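Carbon monoxide oxidation system transcription regulator CooA-1 (Carboxydothermus hydrogenoformans, PDB 6CPB) is a heme-binding carbon monoxide sensor that probably regulates transcription by binding DNA, the present chain being its heme domain. Local coordinates at residues F24-Y29 with L47-R52; I34-N39 with I91-I96; R52-L57 with E63-I68. All coordinates share one frame; numbering follows the deposited sequence. Where two conformers were deposited one is given.

Contact 1 (F24-Y29 with L47-R52); sequences FREQRY and LVKSGR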
# COMPACT_ATOMS: atom_id res chain seq x y z
N PHE A 24 -1.09 19.82 10.53
CA PHE A 24 -1.93 18.72 10.98
C PHE A 24 -2.69 19.13 12.24
O PHE A 24 -2.21 19.93 13.05
CB PHE A 24 -1.07 17.50 11.33
CG PHE A 24 -0.38 16.83 10.17
CD1 PHE A 24 0.69 17.43 9.51
CD2 PHE A 24 -0.76 15.56 9.77
CE1 PHE A 24 1.33 16.78 8.47
CE2 PHE A 24 -0.11 14.90 8.74
CZ PHE A 24 0.93 15.52 8.09
N ARG A 25 -3.88 18.57 12.39
CA ARG A 25 -4.61 18.64 13.65
C ARG A 25 -4.24 17.44 14.52
O ARG A 25 -3.76 16.42 14.04
CB ARG A 25 -6.11 18.66 13.40
CG ARG A 25 -6.63 19.98 12.84
CD ARG A 25 -8.16 19.97 12.75
NE ARG A 25 -8.73 21.26 12.34
CZ ARG A 25 -8.88 21.65 11.07
NH1 ARG A 25 -8.51 20.86 10.07
NH2 ARG A 25 -9.40 22.83 10.80
N GLU A 26 -4.46 17.57 15.81
CA GLU A 26 -4.13 16.54 16.78
C GLU A 26 -5.40 16.03 17.44
O GLU A 26 -6.36 16.78 17.62
CB GLU A 26 -3.21 17.13 17.83
CG GLU A 26 -2.47 16.18 18.72
CD GLU A 26 -1.24 16.87 19.33
OE1 GLU A 26 -1.17 18.11 19.26
OE2 GLU A 26 -0.36 16.18 19.86
N GLN A 27 -5.40 14.74 17.80
CA GLN A 27 -6.53 14.18 18.54
C GLN A 27 -6.01 13.06 19.42
O GLN A 27 -5.09 12.33 19.03
CB GLN A 27 -7.60 13.68 17.56
CG GLN A 27 -8.92 13.34 18.23
CD GLN A 27 -10.08 13.33 17.26
OE1 GLN A 27 -10.01 13.88 16.16
NE2 GLN A 27 -11.18 12.72 17.66
N ARG A 28 -6.61 12.94 20.60
CA ARG A 28 -6.25 11.93 21.59
C ARG A 28 -7.35 10.89 21.73
O ARG A 28 -8.54 11.20 21.61
CB ARG A 28 -6.03 12.60 22.95
CG ARG A 28 -4.82 13.48 23.01
CD ARG A 28 -4.82 14.39 24.23
NE ARG A 28 -4.78 13.68 25.51
CZ ARG A 28 -3.68 13.27 26.13
NH1 ARG A 28 -2.49 13.44 25.58
NH2 ARG A 28 -3.78 12.66 27.30
N TYR A 29 -6.93 9.66 22.02
CA TYR A 29 -7.82 8.52 22.16
C TYR A 29 -7.39 7.68 23.34
O TYR A 29 -6.20 7.47 23.57
CB TYR A 29 -7.77 7.63 20.90
CG TYR A 29 -8.11 8.40 19.66
CD1 TYR A 29 -7.11 9.06 18.95
CD2 TYR A 29 -9.42 8.53 19.23
CE1 TYR A 29 -7.41 9.80 17.83
CE2 TYR A 29 -9.74 9.27 18.11
CZ TYR A 29 -8.72 9.89 17.41
OH TYR A 29 -8.98 10.64 16.29
N LEU A 47 -1.13 10.15 11.28
CA LEU A 47 0.16 9.68 11.76
C LEU A 47 0.01 9.38 13.26
O LEU A 47 -0.50 10.22 14.00
CB LEU A 47 1.18 10.81 11.53
CG LEU A 47 2.60 10.68 12.03
CD1 LEU A 47 3.23 9.34 11.63
CD2 LEU A 47 3.41 11.84 11.48
N VAL A 48 0.47 8.21 13.69
CA VAL A 48 0.48 7.88 15.11
C VAL A 48 1.67 8.60 15.75
O VAL A 48 2.83 8.26 15.52
CB VAL A 48 0.56 6.37 15.36
CG1 VAL A 48 0.49 6.09 16.85
CG2 VAL A 48 -0.57 5.65 14.64
N LYS A 49 1.38 9.63 16.55
CA LYS A 49 2.43 10.37 17.24
C LYS A 49 2.91 9.63 18.49
O LYS A 49 4.11 9.58 18.78
CB LYS A 49 1.91 11.76 17.60
CG LYS A 49 2.88 12.62 18.38
CD LYS A 49 2.33 14.02 18.59
CE LYS A 49 3.23 14.86 19.48
NZ LYS A 49 2.72 16.25 19.55
N SER A 50 1.98 9.05 19.24
CA SER A 50 2.30 8.22 20.39
C SER A 50 1.18 7.20 20.55
O SER A 50 0.04 7.45 20.15
CB SER A 50 2.45 9.05 21.66
OG SER A 50 1.26 9.74 21.96
N GLY A 51 1.52 6.04 21.11
CA GLY A 51 0.56 4.98 21.29
C GLY A 51 0.66 3.93 20.21
O GLY A 51 1.75 3.66 19.69
N ARG A 52 -0.45 3.28 19.91
CA ARG A 52 -0.44 2.08 19.08
C ARG A 52 -1.88 1.84 18.65
O ARG A 52 -2.79 1.95 19.48
CB ARG A 52 0.07 0.90 19.91
CG ARG A 52 0.25 -0.38 19.12
CD ARG A 52 1.04 -1.38 19.94
NE ARG A 52 0.24 -1.82 21.07
CZ ARG A 52 -0.08 -3.09 21.35
NH1 ARG A 52 0.36 -4.09 20.60
NH2 ARG A 52 -0.82 -3.33 22.41
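A single ion pair, E26 with K49, carries this contact, and it joins two strands that are not neighbours. The CA atoms of E26 and K49 are 9.0 Å apart, because strand 89-95 runs between strands 25-29 and 44-50. The two side chains bridge that gap at the surface. NZ of K49 donates to OE2 of E26 at 3.1 Å, a hydrogen bond that is also a salt bridge. The ammonium comes in on the syn side of OE2, 34° out of the carboxylate plane. Both chains are extended. K49 is straight from end to end, with CG anti to the backbone N (chi1 177°) and every later torsion near 180°. E26 also leaves its backbone with CG anti to N, and its chain stays extended beyond CG. They meet at an angle, with CD of K49 3.7 Å from OE2 of E26. Both residues are exposed, so solvent probably weakens the attraction. The side chain of E26 also touches T90 of the middle strand. K49 and S50 both face T90, which makes a classic beta bulge. The chain also turns a corner at K49. Strands 25-29 and 89-95 and strands 89-95 and 44-50 are joined by backbone hydrogen bonds. The contact is thus a salt bridge over the middle strand of an antiparallel sheet, in the beta roll of a cyclic nucleotide-binding-type domain.

Contact 2 (I34-N39 with I91-I96); sequences ILYTPN and ILYTDI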
# COMPACT_ATOMS: atom_id res chain seq x y z
N ILE A 34 -12.37 3.80 19.18
CA ILE A 34 -12.38 3.67 17.72
C ILE A 34 -12.00 5.02 17.13
O ILE A 34 -12.71 6.01 17.33
CB ILE A 34 -13.76 3.22 17.23
CG1 ILE A 34 -14.22 1.95 17.95
CG2 ILE A 34 -13.74 3.06 15.71
CD1 ILE A 34 -13.30 0.79 17.82
N LEU A 35 -10.91 5.06 16.36
CA LEU A 35 -10.48 6.29 15.70
C LEU A 35 -11.33 6.60 14.48
O LEU A 35 -11.81 7.72 14.32
CB LEU A 35 -9.01 6.19 15.26
CG LEU A 35 -7.94 6.39 16.33
CD1 LEU A 35 -7.90 5.24 17.33
CD2 LEU A 35 -6.60 6.54 15.66
N TYR A 36 -11.48 5.62 13.59
CA TYR A 36 -12.17 5.81 12.32
C TYR A 36 -12.78 4.48 11.91
O TYR A 36 -12.37 3.42 12.40
CB TYR A 36 -11.24 6.30 11.20
CG TYR A 36 -10.57 7.62 11.49
CD1 TYR A 36 -11.29 8.81 11.51
CD2 TYR A 36 -9.20 7.69 11.74
CE1 TYR A 36 -10.68 10.01 11.77
CE2 TYR A 36 -8.58 8.90 12.00
CZ TYR A 36 -9.32 10.05 12.02
OH TYR A 36 -8.69 11.25 12.28
N THR A 37 -13.72 4.53 10.98
CA THR A 37 -14.41 3.35 10.48
C THR A 37 -14.45 3.40 8.97
O THR A 37 -14.12 4.43 8.36
CB THR A 37 -15.86 3.27 11.00
OG1 THR A 37 -16.62 4.33 10.42
CG2 THR A 37 -15.92 3.34 12.51
N PRO A 38 -14.90 2.32 8.33
CA PRO A 38 -15.02 2.35 6.87
C PRO A 38 -15.94 3.44 6.37
O PRO A 38 -15.78 3.89 5.23
CB PRO A 38 -15.56 0.95 6.54
CG PRO A 38 -14.95 0.10 7.61
CD PRO A 38 -15.06 0.95 8.85
N ASN A 39 -16.88 3.89 7.18
CA ASN A 39 -17.85 4.89 6.78
C ASN A 39 -17.38 6.32 7.02
O ASN A 39 -18.10 7.25 6.66
CB ASN A 39 -19.17 4.71 7.54
CG ASN A 39 -20.02 3.59 7.02
OD1 ASN A 39 -19.54 2.67 6.37
ND2 ASN A 39 -21.30 3.63 7.35
N ILE A 91 -2.79 11.14 17.67
CA ILE A 91 -2.55 11.19 16.24
C ILE A 91 -2.45 12.63 15.77
O ILE A 91 -2.97 13.56 16.39
CB ILE A 91 -3.60 10.46 15.40
CG1 ILE A 91 -4.91 11.26 15.34
CG2 ILE A 91 -3.80 9.03 15.91
CD1 ILE A 91 -6.00 10.60 14.51
N LEU A 92 -1.77 12.79 14.63
CA LEU A 92 -1.81 14.00 13.82
C LEU A 92 -2.51 13.64 12.52
O LEU A 92 -2.21 12.60 11.93
CB LEU A 92 -0.38 14.48 13.51
CG LEU A 92 0.42 14.96 14.71
CD1 LEU A 92 1.81 15.39 14.26
CD2 LEU A 92 -0.28 16.11 15.44
N TYR A 93 -3.44 14.49 12.06
CA TYR A 93 -4.16 14.18 10.82
C TYR A 93 -4.34 15.41 9.95
O TYR A 93 -4.37 16.55 10.43
CB TYR A 93 -5.52 13.52 11.08
CG TYR A 93 -6.52 14.38 11.82
CD1 TYR A 93 -6.55 14.40 13.20
CD2 TYR A 93 -7.45 15.15 11.14
CE1 TYR A 93 -7.46 15.15 13.89
CE2 TYR A 93 -8.38 15.91 11.83
CZ TYR A 93 -8.37 15.91 13.20
OH TYR A 93 -9.27 16.66 13.91
N THR A 94 -4.47 15.16 8.65
CA THR A 94 -4.76 16.22 7.68
C THR A 94 -5.53 15.62 6.52
O THR A 94 -5.56 14.41 6.34
CB THR A 94 -3.46 16.92 7.23
OG1 THR A 94 -3.78 18.15 6.57
CG2 THR A 94 -2.64 16.07 6.28
N ASP A 95 -6.18 16.47 5.73
CA ASP A 95 -6.93 15.96 4.59
C ASP A 95 -5.98 15.47 3.50
O ASP A 95 -4.85 15.94 3.36
CB ASP A 95 -7.83 17.05 4.02
CG ASP A 95 -7.06 18.24 3.52
OD1 ASP A 95 -6.70 19.09 4.36
OD2 ASP A 95 -6.76 18.30 2.31
N ILE A 96 -6.47 14.52 2.69
CA ILE A 96 -5.61 13.84 1.72
C ILE A 96 -4.99 14.81 0.72
O ILE A 96 -3.81 14.67 0.37
CB ILE A 96 -6.37 12.68 1.03
CG1 ILE A 96 -5.39 11.83 0.21
CG2 ILE A 96 -7.52 13.21 0.15
CD1 ILE A 96 -5.99 10.58 -0.37
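L35 and Y36 of strand 34-36 meet I91 and Y93 of strand 89-95 across the interior of the beta roll, where its two sheets face each other. The strand axes are 11.3 Å apart at closest approach, and their directions differ by 22°. Across the two segments only side chains meet. CD2 of L35 and CG2 of I91 meet tip to tip at 3.8 Å. The other branch of I91 serves Y36: CD1 lies 3.6 Å from OH of Y36 and 4.0 Å from CE2 of Y36. I91 can serve both because its CG1 lies between the backbone N and the carbonyl carbon (chi1 74°), while CG2 is left beside the N. Y36 and I91 come from opposite directions, and CD1 of I91 reaches the Y36 ring obliquely. The hydroxyl of Y36 ends over one face of the Y93 ring, off-centre toward the rim, with OH 3.8 Å from CG of Y93. The two tyrosine side chains cross at about a right angle.

L35 and Y36 are consecutive, yet both point at the opposing strand. Both face I83 of the adjacent strand 82-85, in a classic beta bulge, and this explains the shared direction. Y29 and F46 also pack on I91. The side chain of Y36 is about 8 Å from that of T79, which has been seen to bind heme b in this protein, though this chain carries no heme here. The packing is the sheet-against-sheet interior of a cupin-like beta roll, near its heme-binding region.

Contact 3 (R52-L57 with E63-I68); sequences RVRVYL and EFTLAI
R52 lays CG against CG2 of I68, 3.7 Å away, while its NE forms a salt bridge with E87. V53 turns its side chain away, but its carbonyl O receives a CA-H contact from I68. R54 bends at chi3 (66°), and this brings its guanidinium alongside E63 and T65, flat against the Y56 ring. NH1 and NH2 both donate to OE2 of E63, at 2.8 and 2.9 Å. NH1 also donates to OG1 of T65 at 2.9 Å. All three bonds lie near the guanidinium plane. NH2 has a further partner, Q84, and sits over the ring centre, so the group is held flat and fixed in rotation. A methionine in place of R54 would probably leave the E63 carboxylate without its charged mate and T65 OG1 without this donor. V55 sits at a classic beta bulge: its O accepts from N of L66 at 2.7 Å and, at a longer 3.3 Å, from N of A67. Its N gives a nearly straight bond to O of A67 at 2.9 Å. Y56 and T65 form an antiparallel non-hydrogen-bonded pair. L57 exchanges two backbone bonds with F64, and its CD2 meets the edge of the F64 ring. The two strands form an antiparallel hairpin. Strand 82-85 flanks it beyond 52-57, helix 108-135 covers F64, L66 and A67, and the second subunit packs N129, I128 and L125 on L57, F64 and L66.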
# COMPACT_ATOMS: atom_id res chain seq x y z
N ARG A 52 -0.45 3.28 19.91
CA ARG A 52 -0.44 2.08 19.08
C ARG A 52 -1.88 1.84 18.65
O ARG A 52 -2.79 1.95 19.48
CB ARG A 52 0.07 0.90 19.91
CG ARG A 52 0.25 -0.38 19.12
CD ARG A 52 1.04 -1.38 19.94
NE ARG A 52 0.24 -1.82 21.07
CZ ARG A 52 -0.08 -3.09 21.35
NH1 ARG A 52 0.36 -4.09 20.60
NH2 ARG A 52 -0.82 -3.33 22.41
N VAL A 53 -2.09 1.54 17.37
CA VAL A 53 -3.43 1.33 16.86
C VAL A 53 -3.51 0.03 16.07
O VAL A 53 -2.53 -0.45 15.50
CB VAL A 53 -3.95 2.52 16.01
CG1 VAL A 53 -3.87 3.82 16.79
CG2 VAL A 53 -3.21 2.63 14.72
N ARG A 54 -4.72 -0.51 16.02
CA ARG A 54 -5.02 -1.74 15.31
C ARG A 54 -5.92 -1.40 14.13
O ARG A 54 -6.96 -0.77 14.31
CB ARG A 54 -5.72 -2.72 16.25
CG ARG A 54 -5.95 -4.10 15.67
CD ARG A 54 -6.51 -5.06 16.71
NE ARG A 54 -7.86 -4.70 17.13
CZ ARG A 54 -8.98 -5.25 16.66
NH1 ARG A 54 -8.96 -6.20 15.74
NH2 ARG A 54 -10.15 -4.84 17.14
N VAL A 55 -5.53 -1.87 12.95
CA VAL A 55 -6.32 -1.75 11.74
C VAL A 55 -6.99 -3.10 11.53
O VAL A 55 -6.32 -4.13 11.58
CB VAL A 55 -5.44 -1.39 10.53
CG1 VAL A 55 -6.29 -1.22 9.29
CG2 VAL A 55 -4.64 -0.12 10.80
N TYR A 56 -8.30 -3.10 11.30
CA TYR A 56 -9.02 -4.36 11.21
C TYR A 56 -10.24 -4.24 10.31
O TYR A 56 -10.71 -3.14 9.97
CB TYR A 56 -9.42 -4.87 12.60
CG TYR A 56 -10.41 -4.04 13.36
CD1 TYR A 56 -10.01 -2.92 14.09
CD2 TYR A 56 -11.75 -4.38 13.40
CE1 TYR A 56 -10.91 -2.18 14.81
CE2 TYR A 56 -12.67 -3.63 14.13
CZ TYR A 56 -12.25 -2.53 14.83
OH TYR A 56 -13.14 -1.76 15.54
N LEU A 57 -10.75 -5.41 9.92
CA LEU A 57 -11.99 -5.53 9.18
C LEU A 57 -13.00 -6.25 10.06
O LEU A 57 -12.67 -7.25 10.69
CB LEU A 57 -11.76 -6.34 7.88
CG LEU A 57 -12.92 -6.74 6.97
CD1 LEU A 57 -12.42 -7.06 5.58
CD2 LEU A 57 -13.66 -7.99 7.47
N GLU A 63 -14.25 -10.89 12.23
CA GLU A 63 -13.33 -9.78 12.45
C GLU A 63 -11.91 -10.27 12.25
O GLU A 63 -11.52 -11.30 12.83
CB GLU A 63 -13.48 -9.20 13.86
CG GLU A 63 -12.64 -7.95 14.05
CD GLU A 63 -12.71 -7.36 15.42
OE1 GLU A 63 -13.81 -7.22 15.96
OE2 GLU A 63 -11.64 -7.02 15.95
N PHE A 64 -11.13 -9.53 11.47
CA PHE A 64 -9.75 -9.88 11.19
C PHE A 64 -8.87 -8.66 11.44
O PHE A 64 -9.07 -7.61 10.82
CB PHE A 64 -9.56 -10.30 9.73
CG PHE A 64 -10.47 -11.41 9.30
CD1 PHE A 64 -10.15 -12.72 9.58
CD2 PHE A 64 -11.62 -11.14 8.59
CE1 PHE A 64 -10.98 -13.75 9.18
CE2 PHE A 64 -12.46 -12.16 8.19
CZ PHE A 64 -12.14 -13.46 8.49
N THR A 65 -7.87 -8.81 12.29
CA THR A 65 -6.84 -7.79 12.39
C THR A 65 -5.99 -7.80 11.13
O THR A 65 -5.55 -8.85 10.67
CB THR A 65 -5.99 -8.05 13.62
OG1 THR A 65 -6.84 -7.95 14.76
CG2 THR A 65 -4.83 -7.06 13.73
N LEU A 66 -5.77 -6.62 10.57
CA LEU A 66 -4.99 -6.44 9.36
C LEU A 66 -3.57 -5.99 9.63
O LEU A 66 -2.66 -6.38 8.90
CB LEU A 66 -5.69 -5.43 8.44
CG LEU A 66 -7.09 -5.82 7.96
CD1 LEU A 66 -7.80 -4.64 7.30
CD2 LEU A 66 -7.02 -7.00 7.02
N ALA A 67 -3.36 -5.16 10.63
CA ALA A 67 -2.02 -4.73 11.02
C ALA A 67 -2.12 -4.00 12.34
O ALA A 67 -3.18 -3.48 12.69
CB ALA A 67 -1.36 -3.81 9.98
N ILE A 68 -1.00 -3.95 13.05
CA ILE A 68 -0.83 -3.12 14.23
C ILE A 68 0.19 -2.05 13.87
O ILE A 68 1.30 -2.37 13.42
CB ILE A 68 -0.39 -3.96 15.44
CG1 ILE A 68 -1.51 -4.91 15.85
CG2 ILE A 68 -0.03 -3.03 16.61
CD1 ILE A 68 -1.12 -5.91 16.90

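In the fold
From the N terminus, strand 25-29 comes first and strand 34-36 follows it into the other sheet. Contact 1 closes the loop between 24-29 and 47-52, which contains strand 34-36. Contact 2 opens inside that loop and closes only at 91-96, so the two cross along the chain. Contact 3 follows contact 1 in series, shares R52 with it, and is a short hairpin nested inside contact 2. Contact 1 spans one sheet. Contact 3 pairs two strands of the other. Contact 2 ties the sheets together. V48 and L35 both touch V53, so the three contacts meet within one beta roll.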